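PDB 6NZS: dextranase from Pseudarthrobacter oxydans, which catalyses the endohydrolysis of (1->6)-alpha-D-glucosidic linkages in dextran. Local coordinates for residues 32-37 with 53-58. Numbering follows the deposited sequence.
Sequences RRSSFY and AFTYMS
R33 and Y56 form a single beta bridge in the N-terminal Ig-like domain of this family 49 glycoside hydrolase, where the chain leaves strand 31-33 through an ST turn to enter strand 37-43. Two backbone bonds flank the bridged pair. S34 N donates to T55 O at 2.9 Å and nearly straight, 169° at the hydrogen, whereas M57 N reaches R32 O only weakly at 3.3 Å. A water helps the weak side, giving a hydrogen to R32 O at 2.7 Å and accepting one from M57 N.

S34 suits the turn because a short hydroxyl can fold back onto its own backbone. With OG anti to the backbone N (chi1 178°), it accepts from F36 N at 3.1 Å and from Y37 N at 3.3 Å, and it also bonds S86 OG on strand 84-92. An alanine here would probably leave those two amides without their shared acceptor and the turn freer to shift. The CB of S34 packs against the methyl CG2 of T55 at 3.5 Å, the branch anti to the T55 backbone N.

M57, long and unbranched, reaches past S34 to the turn. Its SD lies at the edge of the F36 ring, 76° off the normal, in a Met-aromatic contact, while the bend at chi3 sets CE beside R32 CD and S35 OG. M57 O meets the R32 guanidinium edge in plane, and R32 NH1 bonds N21 O. F54 CZ lies 3.7 Å from R33 CB, the flat ring oblique to an extended chain whose charged NH2 is salt-bridged to D38 OD1.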
loop_
_atom_site.group_PDB
_atom_site.type_symbol
_atom_site.label_atom_id
_atom_site.label_comp_id
_atom_site.label_asym_id
_atom_site.label_seq_id
_atom_site.Cartn_x
_atom_site.Cartn_y
_atom_site.Cartn_z
ATOM N N ARG A 32 -14.056 15.290 -1.955
ATOM C CA ARG A 32 -13.284 16.004 -0.937
ATOM C C ARG A 32 -11.998 16.561 -1.544
ATOM O O ARG A 32 -11.186 15.805 -2.089
ATOM C CB ARG A 32 -12.947 15.074 0.227
ATOM C CG ARG A 32 -12.653 15.826 1.528
ATOM C CD ARG A 32 -12.074 14.912 2.619
ATOM N NE ARG A 32 -12.903 13.745 2.924
ATOM C CZ ARG A 32 -13.931 13.743 3.772
ATOM N NH1 ARG A 32 -14.281 14.857 4.411
ATOM N NH2 ARG A 32 -14.614 12.618 3.975
ATOM N N ARG A 33 -11.816 17.874 -1.441
ATOM C CA ARG A 33 -10.617 18.555 -1.901
ATOM C C ARG A 33 -9.674 18.726 -0.717
ATOM O O ARG A 33 -10.118 18.961 0.406
ATOM C CB ARG A 33 -10.987 19.938 -2.447
ATOM C CG ARG A 33 -9.787 20.787 -2.839
ATOM C CD ARG A 33 -10.209 22.108 -3.447
ATOM N NE ARG A 33 -9.066 23.005 -3.522
ATOM C CZ ARG A 33 -9.134 24.271 -3.917
ATOM N NH1 ARG A 33 -10.304 24.787 -4.278
ATOM N NH2 ARG A 33 -8.040 25.017 -3.925
ATOM N N SER A 34 -8.365 18.631 -0.967
ATOM C CA SER A 34 -7.404 18.870 0.111
ATOM C C SER A 34 -7.540 20.275 0.687
ATOM O O SER A 34 -7.522 21.269 -0.045
ATOM C CB SER A 34 -5.973 18.685 -0.389
ATOM O OG SER A 34 -5.030 18.971 0.645
ATOM N N SER A 35 -7.653 20.349 2.015
ATOM C CA SER A 35 -7.642 21.627 2.714
ATOM C C SER A 35 -6.245 22.199 2.874
ATOM O O SER A 35 -6.106 23.361 3.269
ATOM C CB SER A 35 -8.216 21.450 4.118
ATOM O OG SER A 35 -9.551 20.990 4.048
ATOM N N PHE A 36 -5.208 21.429 2.560
ATOM C CA PHE A 36 -3.870 21.764 3.009
ATOM C C PHE A 36 -2.876 22.067 1.905
ATOM O O PHE A 36 -1.892 22.760 2.181
ATOM C CB PHE A 36 -3.331 20.646 3.916
ATOM C CG PHE A 36 -4.264 20.325 5.032
ATOM C CD1 PHE A 36 -4.366 21.184 6.108
ATOM C CD2 PHE A 36 -5.086 19.212 4.987
ATOM C CE1 PHE A 36 -5.247 20.933 7.139
ATOM C CE2 PHE A 36 -5.969 18.958 6.026
ATOM C CZ PHE A 36 -6.048 19.818 7.092
ATOM N N TYR A 37 -3.103 21.600 0.676
ATOM C CA TYR A 37 -2.146 21.774 -0.413
ATOM C C TYR A 37 -2.860 22.149 -1.698
ATOM O O TYR A 37 -3.960 21.664 -1.971
ATOM C CB TYR A 37 -1.357 20.472 -0.667
ATOM C CG TYR A 37 -0.693 19.997 0.589
ATOM C CD1 TYR A 37 0.491 20.576 1.016
ATOM C CD2 TYR A 37 -1.278 19.021 1.391
ATOM C CE1 TYR A 37 1.096 20.187 2.187
ATOM C CE2 TYR A 37 -0.677 18.621 2.581
ATOM C CZ TYR A 37 0.510 19.217 2.969
ATOM O OH TYR A 37 1.136 18.861 4.138
ATOM N N ALA A 53 -3.934 21.060 -10.999
ATOM C CA ALA A 53 -4.252 19.641 -10.916
ATOM C C ALA A 53 -4.943 19.412 -9.586
ATOM O O ALA A 53 -4.454 19.871 -8.551
ATOM C CB ALA A 53 -2.986 18.782 -10.981
ATOM N N PHE A 54 -6.075 18.722 -9.610
ATOM C CA PHE A 54 -6.845 18.541 -8.386
ATOM C C PHE A 54 -6.035 17.778 -7.347
ATOM O O PHE A 54 -5.299 16.844 -7.677
ATOM C CB PHE A 54 -8.115 17.751 -8.690
ATOM C CG PHE A 54 -9.139 17.836 -7.600
ATOM C CD1 PHE A 54 -9.897 18.991 -7.448
ATOM C CD2 PHE A 54 -9.335 16.790 -6.718
ATOM C CE1 PHE A 54 -10.841 19.093 -6.448
ATOM C CE2 PHE A 54 -10.292 16.880 -5.710
ATOM C CZ PHE A 54 -11.043 18.027 -5.572
ATOM N N THR A 55 -6.180 18.173 -6.081
ATOM C CA THR A 55 -5.626 17.410 -4.966
ATOM C C THR A 55 -6.794 16.863 -4.158
ATOM O O THR A 55 -7.532 17.627 -3.520
ATOM C CB THR A 55 -4.680 18.236 -4.098
ATOM O OG1 THR A 55 -3.637 18.791 -4.913
ATOM C CG2 THR A 55 -4.046 17.357 -3.023
ATOM N N TYR A 56 -6.950 15.547 -4.201
ATOM C CA TYR A 56 -7.934 14.814 -3.415
ATOM C C TYR A 56 -7.485 14.730 -1.964
ATOM O O TYR A 56 -6.327 14.973 -1.635
ATOM C CB TYR A 56 -8.043 13.382 -3.942
ATOM C CG TYR A 56 -8.453 13.311 -5.395
ATOM C CD1 TYR A 56 -9.792 13.381 -5.750
ATOM C CD2 TYR A 56 -7.504 13.176 -6.412
ATOM C CE1 TYR A 56 -10.186 13.330 -7.077
ATOM C CE2 TYR A 56 -7.888 13.117 -7.741
ATOM C CZ TYR A 56 -9.229 13.204 -8.068
ATOM O OH TYR A 56 -9.613 13.150 -9.392
ATOM N N MET A 57 -8.413 14.348 -1.082
ATOM C CA MET A 57 -8.047 14.131 0.315
ATOM C C MET A 57 -8.920 13.049 0.946
ATOM O O MET A 57 -10.141 13.015 0.745
ATOM C CB MET A 57 -8.121 15.419 1.154
ATOM C CG MET A 57 -7.544 15.259 2.561
ATOM S SD MET A 57 -7.482 16.798 3.497
ATOM C CE MET A 57 -9.217 17.029 3.832
ATOM N N SER A 58 -8.280 12.170 1.711
ATOM C CA SER A 58 -8.954 11.147 2.497
ATOM C C SER A 58 -8.714 11.427 3.972
ATOM O O SER A 58 -7.632 11.877 4.356
ATOM C CB SER A 58 -8.395 9.769 2.132
ATOM O OG SER A 58 -8.820 8.776 3.047
HETATM O O HOH W 1 -11.022 13.097 -2.452
#